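Local coordinates for rhusiopathiae surface protein B (Erysipelothrix rhusiopathiae, PDB 3V10) that probably binds collagen as a cell-wall-anchored surface adhesin, this chain being the collagen-binding part of the longer protein, at residues 70-75 with 87-92; 29-34 with 112-117; 45-50 with 104-109. All coordinates share one frame; numbering follows the deposited sequence.

All three contacts lie in the N-terminal immunoglobulin-like domain, and their segments are nested along the chain: contact 2 closes the longest loop, contact 3 falls inside it, and contact 1, a hairpin, is innermost. Centre to centre, contacts 1 and 2 are about 13 Å apart, contacts 1 and 3 about 15 Å, and contacts 2 and 3 about 18 Å. Contacts 1 and 2 belong to the same sheet and meet through side chains, Phe-92 CE1 lying 4.0 Å from Leu-117 CD1. Strand 311-315, near the C-terminus, pairs with both 71-77 and 112-123, consistent with the latch of the collagen hug model. Contact 3 joins two loops at the end of this domain.

Contact 1: residues 70-75 with 87-92; sequences GSKMPV and LGELTF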
loop_
_atom_site.group_PDB
_atom_site.type_symbol
_atom_site.label_atom_id
_atom_site.label_comp_id
_atom_site.label_asym_id
_atom_site.label_seq_id
_atom_site.Cartn_x
_atom_site.Cartn_y
_atom_site.Cartn_z
ATOM N N GLY A 70 0.457 -17.794 4.703
ATOM C CA GLY A 70 0.988 -18.922 3.958
ATOM C C GLY A 70 1.552 -18.597 2.582
ATOM O O GLY A 70 1.963 -19.500 1.864
ATOM N N SER A 71 1.584 -17.322 2.208
ATOM C CA SER A 71 2.118 -16.941 0.902
ATOM C C SER A 71 3.626 -17.178 0.871
ATOM O O SER A 71 4.305 -16.994 1.878
ATOM C CB SER A 71 1.812 -15.468 0.613
ATOM O OG SER A 71 0.416 -15.257 0.507
ATOM N N LYS A 72 4.144 -17.591 -0.283
ATOM C CA LYS A 72 5.575 -17.858 -0.426
ATOM C C LYS A 72 6.222 -17.025 -1.528
ATOM O O LYS A 72 5.596 -16.721 -2.546
ATOM C CB LYS A 72 5.817 -19.339 -0.737
ATOM C CG LYS A 72 5.854 -20.266 0.467
ATOM C CD LYS A 72 4.489 -20.468 1.079
ATOM C CE LYS A 72 4.503 -21.657 2.027
ATOM N NZ LYS A 72 3.169 -21.890 2.625
ATOM N N MET A 73 7.486 -16.673 -1.322
ATOM C CA MET A 73 8.245 -15.894 -2.295
ATOM C C MET A 73 9.666 -16.448 -2.333
ATOM O O MET A 73 10.296 -16.633 -1.295
ATOM C CB MET A 73 8.274 -14.410 -1.897
ATOM C CG MET A 73 9.095 -13.524 -2.832
ATOM S SD MET A 73 9.161 -11.759 -2.397
ATOM C CE MET A 73 10.679 -11.689 -1.503
ATOM N N PRO A 74 10.185 -16.742 -3.530
ATOM C CA PRO A 74 11.548 -17.269 -3.584
ATOM C C PRO A 74 12.573 -16.165 -3.379
ATOM O O PRO A 74 12.304 -14.996 -3.661
ATOM C CB PRO A 74 11.629 -17.868 -4.985
ATOM C CG PRO A 74 10.762 -16.931 -5.782
ATOM C CD PRO A 74 9.568 -16.728 -4.870
ATOM N N VAL A 75 13.740 -16.529 -2.858
ATOM C CA VAL A 75 14.810 -15.559 -2.678
ATOM C C VAL A 75 15.928 -16.095 -3.557
ATOM O O VAL A 75 16.487 -17.160 -3.294
ATOM C CB VAL A 75 15.274 -15.474 -1.220
ATOM C CG1 VAL A 75 16.305 -14.373 -1.081
ATOM C CG2 VAL A 75 14.089 -15.185 -0.316
ATOM N N LEU A 87 18.089 -19.685 -3.407
ATOM C CA LEU A 87 18.831 -19.920 -2.177
ATOM C C LEU A 87 17.970 -19.850 -0.932
ATOM O O LEU A 87 18.346 -20.370 0.112
ATOM C CB LEU A 87 19.971 -18.907 -2.049
ATOM C CG LEU A 87 21.305 -19.285 -2.690
ATOM C CD1 LEU A 87 22.035 -20.279 -1.834
ATOM C CD2 LEU A 87 21.053 -19.851 -4.048
ATOM N N GLY A 88 16.818 -19.202 -1.035
ATOM C CA GLY A 88 15.964 -19.096 0.128
ATOM C C GLY A 88 14.507 -18.995 -0.234
ATOM O O GLY A 88 14.141 -18.893 -1.407
ATOM N N GLU A 89 13.671 -19.025 0.790
ATOM C CA GLU A 89 12.237 -18.939 0.604
ATOM C C GLU A 89 11.631 -18.157 1.757
ATOM O O GLU A 89 11.917 -18.434 2.922
ATOM C CB GLU A 89 11.656 -20.352 0.557
ATOM C CG GLU A 89 10.164 -20.441 0.364
ATOM C CD GLU A 89 9.720 -21.879 0.194
ATOM O OE1 GLU A 89 10.189 -22.532 -0.759
ATOM O OE2 GLU A 89 8.911 -22.358 1.014
ATOM N N LEU A 90 10.804 -17.169 1.426
ATOM C CA LEU A 90 10.136 -16.364 2.438
ATOM C C LEU A 90 8.673 -16.755 2.516
ATOM O O LEU A 90 7.987 -16.831 1.493
ATOM C CB LEU A 90 10.214 -14.874 2.102
ATOM C CG LEU A 90 11.489 -14.105 2.436
ATOM C CD1 LEU A 90 11.387 -12.708 1.847
ATOM C CD2 LEU A 90 11.675 -14.041 3.949
ATOM N N THR A 91 8.200 -17.004 3.729
ATOM C CA THR A 91 6.803 -17.350 3.935
ATOM C C THR A 91 6.183 -16.248 4.781
ATOM O O THR A 91 6.657 -15.940 5.874
ATOM C CB THR A 91 6.646 -18.705 4.650
ATOM O OG1 THR A 91 7.194 -19.745 3.828
ATOM C CG2 THR A 91 5.165 -18.994 4.907
ATOM N N PHE A 92 5.121 -15.643 4.260
ATOM C CA PHE A 92 4.445 -14.552 4.955
ATOM C C PHE A 92 3.250 -15.100 5.728
ATOM O O PHE A 92 2.294 -15.605 5.135
ATOM C CB PHE A 92 4.001 -13.502 3.929
ATOM C CG PHE A 92 5.133 -12.967 3.095
ATOM C CD1 PHE A 92 5.853 -11.848 3.502
ATOM C CD2 PHE A 92 5.522 -13.622 1.935
ATOM C CE1 PHE A 92 6.948 -11.397 2.762
ATOM C CE2 PHE A 92 6.611 -13.178 1.193
ATOM C CZ PHE A 92 7.327 -12.063 1.609
#
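The beta hairpin of strands 71-77 and 85-93, part of the immunoglobulin-like domain, sets Met-73 opposite Leu-90 as an antiparallel hydrogen-bonded pair. Leu-90 N reaches Met-73 O at 2.8 Å, while Met-73 N returns a bond to Leu-90 O. Two bulges flank this regular centre. Gly-70, at a positive phi that suits glycine, joins Ser-71 opposite Phe-92 in a G1 bulge, with Gly-70 N 2.9 Å from Phe-92 O. In the classic bulge, Val-75 O accepts from both Leu-87 N and Gly-88 N. A side chain on Gly-88 would come up tightly against Val-75 CB, so glycine suits the place.

The face carrying Met-73, Val-75, Leu-90 and Phe-92 is largely apolar, and the flanking strands 96-101 and 311-315 add Ile-97, Phe-99 and Ala-312 to the same surroundings. Lys-72 and Thr-91 lie side by side on the other face, where polar side chains suit the more exposed setting; Lys-72 CG is 3.7 Å from Thr-91 OG1. Met-73 CB meets the edge of the Phe-92 ring, 3.7 Å from CE2. Beyond it the methionine chain runs extended and turns at chi3 (96°), which brings Met-73 CE to Leu-90 CD1 at 3.6 Å.

Contact 2: residues 29-34 with 112-117; sequences EFNLAF and TGTINL
Leu-32 O receives the shortest bond between the two strands, from Ile-115 N at 2.7 Å. The same oxygen has Thr-114 CA 3.2 Å away in a CA-H...O contact and Thr-114 CG2 close beside it, so the oxygen is met by carbon as well as by nitrogen. Leu-32 N answers with a bond to Ile-115 O, and the two-bond pattern recurs between Phe-30 and Leu-117 and between Phe-34 and Gly-113.

Segments 29-34 and 112-117 are thus neighbouring antiparallel strands of the immunoglobulin-like domain, and the N-to-C directions of the two segments differ by 169°. On their apolar face stand Phe-30, Leu-32, Phe-34, Ile-115 and Leu-117, whose branched or aromatic side chains suit the buried interior; Phe-30 CB and Leu-117 CB approach to 4.1 Å. Strand 96-101 contributes Phe-99 against Ile-115 and Ile-97 against Leu-117. The reverse face is more polar, and there the amide of Asn-116 bonds through ND2 to Asp-311 OD1, at the start of strand 311-315.

Phe-34 takes the crowded position, CG lying between the backbone N and the carbonyl carbon (chi1 63°), and its ring covers Gly-113. Gly-113 CA makes a CH-pi contact 4.3 Å from the ring centroid and only 17° off the normal. Glycine suits this site because the ring occupies the space a side chain would enter, the pairing known as aromatic rescue of glycine in sheets. Phe-34 CE2 goes on to touch Ile-115 CD1 at 4.1 Å.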
loop_
_atom_site.group_PDB
_atom_site.type_symbol
_atom_site.label_atom_id
_atom_site.label_comp_id
_atom_site.label_asym_id
_atom_site.label_seq_id
_atom_site.Cartn_x
_atom_site.Cartn_y
_atom_site.Cartn_z
ATOM N N GLU A 29 7.895 0.185 5.878
ATOM C CA GLU A 29 8.997 -0.630 5.382
ATOM C C GLU A 29 10.072 -1.020 6.378
ATOM O O GLU A 29 10.502 -0.219 7.212
ATOM C CB GLU A 29 9.680 0.082 4.215
ATOM C CG GLU A 29 8.772 0.447 3.073
ATOM C CD GLU A 29 9.411 1.474 2.165
ATOM O OE1 GLU A 29 10.578 1.266 1.767
ATOM O OE2 GLU A 29 8.750 2.487 1.855
ATOM N N PHE A 30 10.517 -2.265 6.259
ATOM C CA PHE A 30 11.565 -2.794 7.109
ATOM C C PHE A 30 12.682 -3.282 6.204
ATOM O O PHE A 30 12.442 -4.030 5.257
ATOM C CB PHE A 30 11.036 -3.955 7.954
ATOM C CG PHE A 30 10.085 -3.531 9.028
ATOM C CD1 PHE A 30 10.558 -3.136 10.274
ATOM C CD2 PHE A 30 8.718 -3.488 8.785
ATOM C CE1 PHE A 30 9.684 -2.705 11.265
ATOM C CE2 PHE A 30 7.830 -3.055 9.769
ATOM C CZ PHE A 30 8.315 -2.663 11.013
ATOM N N ASN A 31 13.898 -2.827 6.475
ATOM C CA ASN A 31 15.053 -3.243 5.696
ATOM C C ASN A 31 15.967 -4.038 6.614
ATOM O O ASN A 31 16.286 -3.598 7.718
ATOM C CB ASN A 31 15.801 -2.030 5.149
ATOM C CG ASN A 31 17.114 -2.410 4.506
ATOM O OD1 ASN A 31 17.145 -2.967 3.408
ATOM N ND2 ASN A 31 18.211 -2.126 5.198
ATOM N N LEU A 32 16.388 -5.208 6.152
ATOM C CA LEU A 32 17.243 -6.076 6.945
ATOM C C LEU A 32 18.347 -6.698 6.098
ATOM O O LEU A 32 18.123 -7.108 4.959
ATOM C CB LEU A 32 16.381 -7.176 7.582
ATOM C CG LEU A 32 17.024 -8.205 8.506
ATOM C CD1 LEU A 32 17.442 -7.541 9.814
ATOM C CD2 LEU A 32 16.026 -9.329 8.772
ATOM N N ALA A 33 19.548 -6.761 6.659
ATOM C CA ALA A 33 20.681 -7.348 5.968
ATOM C C ALA A 33 21.313 -8.383 6.884
ATOM O O ALA A 33 21.320 -8.215 8.102
ATOM C CB ALA A 33 21.702 -6.268 5.612
ATOM N N PHE A 34 21.829 -9.456 6.302
ATOM C CA PHE A 34 22.483 -10.493 7.086
ATOM C C PHE A 34 23.627 -11.135 6.314
ATOM O O PHE A 34 23.799 -10.897 5.114
ATOM C CB PHE A 34 21.460 -11.551 7.536
ATOM C CG PHE A 34 20.812 -12.300 6.409
ATOM C CD1 PHE A 34 21.362 -13.487 5.939
ATOM C CD2 PHE A 34 19.647 -11.817 5.816
ATOM C CE1 PHE A 34 20.762 -14.184 4.897
ATOM C CE2 PHE A 34 19.041 -12.505 4.772
ATOM C CZ PHE A 34 19.600 -13.693 4.313
ATOM N N THR A 112 25.579 -13.641 1.895
ATOM C CA THR A 112 25.079 -12.368 2.395
ATOM C C THR A 112 23.697 -12.209 1.781
ATOM O O THR A 112 23.359 -12.901 0.820
ATOM C CB THR A 112 25.940 -11.178 1.936
ATOM O OG1 THR A 112 25.953 -11.122 0.504
ATOM C CG2 THR A 112 27.370 -11.313 2.456
ATOM N N GLY A 113 22.895 -11.311 2.333
ATOM C CA GLY A 113 21.568 -11.100 1.783
ATOM C C GLY A 113 20.853 -9.916 2.398
ATOM O O GLY A 113 21.253 -9.397 3.441
ATOM N N THR A 114 19.784 -9.500 1.731
ATOM C CA THR A 114 18.998 -8.362 2.161
ATOM C C THR A 114 17.516 -8.684 2.012
ATOM O O THR A 114 17.113 -9.417 1.110
ATOM C CB THR A 114 19.326 -7.128 1.296
ATOM O OG1 THR A 114 20.746 -7.045 1.094
ATOM C CG2 THR A 114 18.857 -5.855 1.982
ATOM N N ILE A 115 16.711 -8.142 2.912
ATOM C CA ILE A 115 15.273 -8.350 2.861
ATOM C C ILE A 115 14.604 -7.006 3.048
ATOM O O ILE A 115 14.909 -6.283 3.995
ATOM C CB ILE A 115 14.783 -9.284 3.983
ATOM C CG1 ILE A 115 15.376 -10.682 3.802
ATOM C CG2 ILE A 115 13.252 -9.329 3.984
ATOM C CD1 ILE A 115 14.986 -11.654 4.899
ATOM N N ASN A 116 13.711 -6.659 2.130
ATOM C CA ASN A 116 12.978 -5.407 2.216
ATOM C C ASN A 116 11.520 -5.806 2.386
ATOM O O ASN A 116 10.826 -6.117 1.420
ATOM C CB ASN A 116 13.197 -4.583 0.949
ATOM C CG ASN A 116 14.626 -4.088 0.830
ATOM O OD1 ASN A 116 14.994 -3.073 1.425
ATOM N ND2 ASN A 116 15.447 -4.816 0.080
ATOM N N LEU A 117 11.082 -5.819 3.639
ATOM C CA LEU A 117 9.729 -6.227 3.998
ATOM C C LEU A 117 8.739 -5.073 4.033
ATOM O O LEU A 117 9.028 -4.010 4.567
ATOM C CB LEU A 117 9.762 -6.915 5.369
ATOM C CG LEU A 117 8.451 -7.324 6.044
ATOM C CD1 LEU A 117 7.764 -8.426 5.253
ATOM C CD2 LEU A 117 8.759 -7.812 7.455
#

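Contact 3: residues 45-50 with 104-109; sequences FKPGDF and DVLQLE
Leu-106 reaches across to Pro-47 with the whole branched end of its side chain. Its CB starts the chain off to one side, and CG, anti to the carbonyl carbon (chi1 -62°), is the first atom to meet the proline, 3.6 Å from Pro-47 CD. Beyond CG the two methyls divide the work: CD1 rests against Pro-47 CG at 3.7 Å, while CD2 presses on Pro-47 CD at 3.5 Å, a little closer than carbons usually pack. CD2 also touches Lys-46 CD, the lysine and leucine side chains crossing at about a right angle. A leucine suits this exposed spot because its forked end can touch both CG and CD of the proline.

Val-105, one residue earlier, is buried, and its CB is directed toward the partner loop. Its CG1 lies 3.5 Å from Phe-45 O and also contacts Pro-47 N, and its CG2 meets Phe-45 CB at 3.9 Å. The compact beta-branched side chain thus fills in beside the backbone of 45-47. The ring of Phe-45 leads off the other way, stacking on Phe-101 and taking Tyr-4 edge to face.

No hydrogen bond joins the two segments; methyl groups pack on side chains and backbone, and polar bonds instead shape the loop 45-50 from within. Asp-49 N donates to Lys-46 O at 2.9 Å, and Lys-46 N returns a bond to Asp-49 OD2 at 2.8 Å, coming from above the carboxylate plane. Asp-49 OD1 is taken by Lys-2 N near the chain start. Pro-47 and Gly-48 fill the two central positions, the glycine at a positive phi: a type II beta turn of the classic Pro-Gly kind, packed against the short 3-10 segment that contains Val-105 and Leu-106.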
loop_
_atom_site.group_PDB
_atom_site.type_symbol
_atom_site.label_atom_id
_atom_site.label_comp_id
_atom_site.label_asym_id
_atom_site.label_seq_id
_atom_site.Cartn_x
_atom_site.Cartn_y
_atom_site.Cartn_z
ATOM N N PHE A 45 25.584 -21.804 6.352
ATOM C CA PHE A 45 24.139 -21.992 6.276
ATOM C C PHE A 45 23.845 -23.286 5.543
ATOM O O PHE A 45 24.459 -23.586 4.516
ATOM C CB PHE A 45 23.483 -20.801 5.579
ATOM C CG PHE A 45 23.566 -19.522 6.371
ATOM C CD1 PHE A 45 23.097 -19.472 7.683
ATOM C CD2 PHE A 45 24.096 -18.367 5.805
ATOM C CE1 PHE A 45 23.155 -18.284 8.417
ATOM C CE2 PHE A 45 24.156 -17.178 6.532
ATOM C CZ PHE A 45 23.684 -17.137 7.839
ATOM N N LYS A 46 22.913 -24.054 6.101
ATOM C CA LYS A 46 22.515 -25.343 5.551
ATOM C C LYS A 46 21.049 -25.313 5.148
ATOM O O LYS A 46 20.246 -24.595 5.750
ATOM C CB LYS A 46 22.686 -26.436 6.604
ATOM C CG LYS A 46 24.049 -26.483 7.274
ATOM C CD LYS A 46 25.124 -26.946 6.316
ATOM C CE LYS A 46 26.448 -27.105 7.044
ATOM N NZ LYS A 46 27.508 -27.669 6.171
ATOM N N PRO A 47 20.674 -26.107 4.133
ATOM C CA PRO A 47 19.274 -26.131 3.704
ATOM C C PRO A 47 18.403 -26.426 4.922
ATOM O O PRO A 47 18.660 -27.380 5.654
ATOM C CB PRO A 47 19.246 -27.270 2.691
ATOM C CG PRO A 47 20.620 -27.234 2.109
ATOM C CD PRO A 47 21.492 -27.022 3.322
ATOM N N GLY A 48 17.382 -25.606 5.148
ATOM C CA GLY A 48 16.517 -25.824 6.290
ATOM C C GLY A 48 16.764 -24.851 7.432
ATOM O O GLY A 48 15.871 -24.622 8.248
ATOM N N ASP A 49 17.972 -24.293 7.515
ATOM C CA ASP A 49 18.257 -23.325 8.570
ATOM C C ASP A 49 17.312 -22.163 8.293
ATOM O O ASP A 49 16.908 -21.950 7.149
ATOM C CB ASP A 49 19.715 -22.846 8.524
ATOM C CG ASP A 49 20.707 -23.928 8.923
ATOM O OD1 ASP A 49 20.290 -24.959 9.504
ATOM O OD2 ASP A 49 21.915 -23.735 8.667
ATOM N N PHE A 50 16.971 -21.408 9.327
ATOM C CA PHE A 50 16.013 -20.320 9.176
ATOM C C PHE A 50 16.113 -19.256 10.259
ATOM O O PHE A 50 16.906 -19.357 11.189
ATOM C CB PHE A 50 14.607 -20.905 9.267
ATOM C CG PHE A 50 14.330 -21.571 10.592
ATOM C CD1 PHE A 50 14.814 -22.848 10.859
ATOM C CD2 PHE A 50 13.644 -20.892 11.599
ATOM C CE1 PHE A 50 14.624 -23.442 12.109
ATOM C CE2 PHE A 50 13.449 -21.475 12.852
ATOM C CZ PHE A 50 13.941 -22.754 13.107
ATOM N N ASP A 104 20.276 -25.212 -2.621
ATOM C CA ASP A 104 21.438 -24.608 -3.250
ATOM C C ASP A 104 22.285 -23.651 -2.428
ATOM O O ASP A 104 23.230 -23.064 -2.951
ATOM C CB ASP A 104 21.028 -23.940 -4.556
ATOM C CG ASP A 104 20.660 -24.950 -5.628
ATOM O OD1 ASP A 104 21.552 -25.717 -6.049
ATOM O OD2 ASP A 104 19.482 -24.981 -6.043
ATOM N N VAL A 105 21.969 -23.487 -1.149
ATOM C CA VAL A 105 22.786 -22.607 -0.329
ATOM C C VAL A 105 24.127 -23.302 -0.135
ATOM O O VAL A 105 25.126 -22.679 0.218
ATOM C CB VAL A 105 22.130 -22.323 1.040
ATOM C CG1 VAL A 105 22.111 -23.580 1.882
ATOM C CG2 VAL A 105 22.876 -21.195 1.747
ATOM N N LEU A 106 24.145 -24.602 -0.408
ATOM C CA LEU A 106 25.352 -25.410 -0.263
ATOM C C LEU A 106 26.372 -25.149 -1.373
ATOM O O LEU A 106 27.451 -25.742 -1.391
ATOM C CB LEU A 106 24.978 -26.895 -0.250
ATOM C CG LEU A 106 24.077 -27.349 0.899
ATOM C CD1 LEU A 106 23.723 -28.833 0.761
ATOM C CD2 LEU A 106 24.801 -27.092 2.211
ATOM N N GLN A 107 26.022 -24.251 -2.289
ATOM C CA GLN A 107 26.879 -23.894 -3.417
ATOM C C GLN A 107 27.944 -22.859 -3.061
ATOM O O GLN A 107 29.136 -23.025 -3.342
ATOM C CB GLN A 107 26.017 -23.318 -4.547
ATOM C CG GLN A 107 24.838 -24.182 -4.999
ATOM C CD GLN A 107 25.217 -25.196 -6.071
ATOM O OE1 GLN A 107 25.851 -26.222 -5.789
ATOM N NE2 GLN A 107 24.836 -24.905 -7.316
ATOM N N LEU A 108 27.471 -21.785 -2.443
ATOM C CA LEU A 108 28.301 -20.652 -2.078
ATOM C C LEU A 108 29.195 -20.753 -0.841
ATOM O O LEU A 108 28.900 -21.462 0.127
ATOM C CB LEU A 108 27.410 -19.415 -1.975
ATOM C CG LEU A 108 26.372 -19.290 -3.097
ATOM C CD1 LEU A 108 25.583 -18.008 -2.892
ATOM C CD2 LEU A 108 27.050 -19.289 -4.463
ATOM N N GLU A 109 30.297 -20.014 -0.909
ATOM C CA GLU A 109 31.296 -19.941 0.142
ATOM C C GLU A 109 30.894 -18.866 1.134
ATOM O O GLU A 109 30.747 -19.148 2.313
ATOM C CB GLU A 109 32.665 -19.606 -0.454
ATOM C CG GLU A 109 33.306 -20.752 -1.236
ATOM C CD GLU A 109 34.681 -20.395 -1.783
ATOM O OE1 GLU A 109 34.768 -19.512 -2.667
ATOM O OE2 GLU A 109 35.676 -20.997 -1.325
#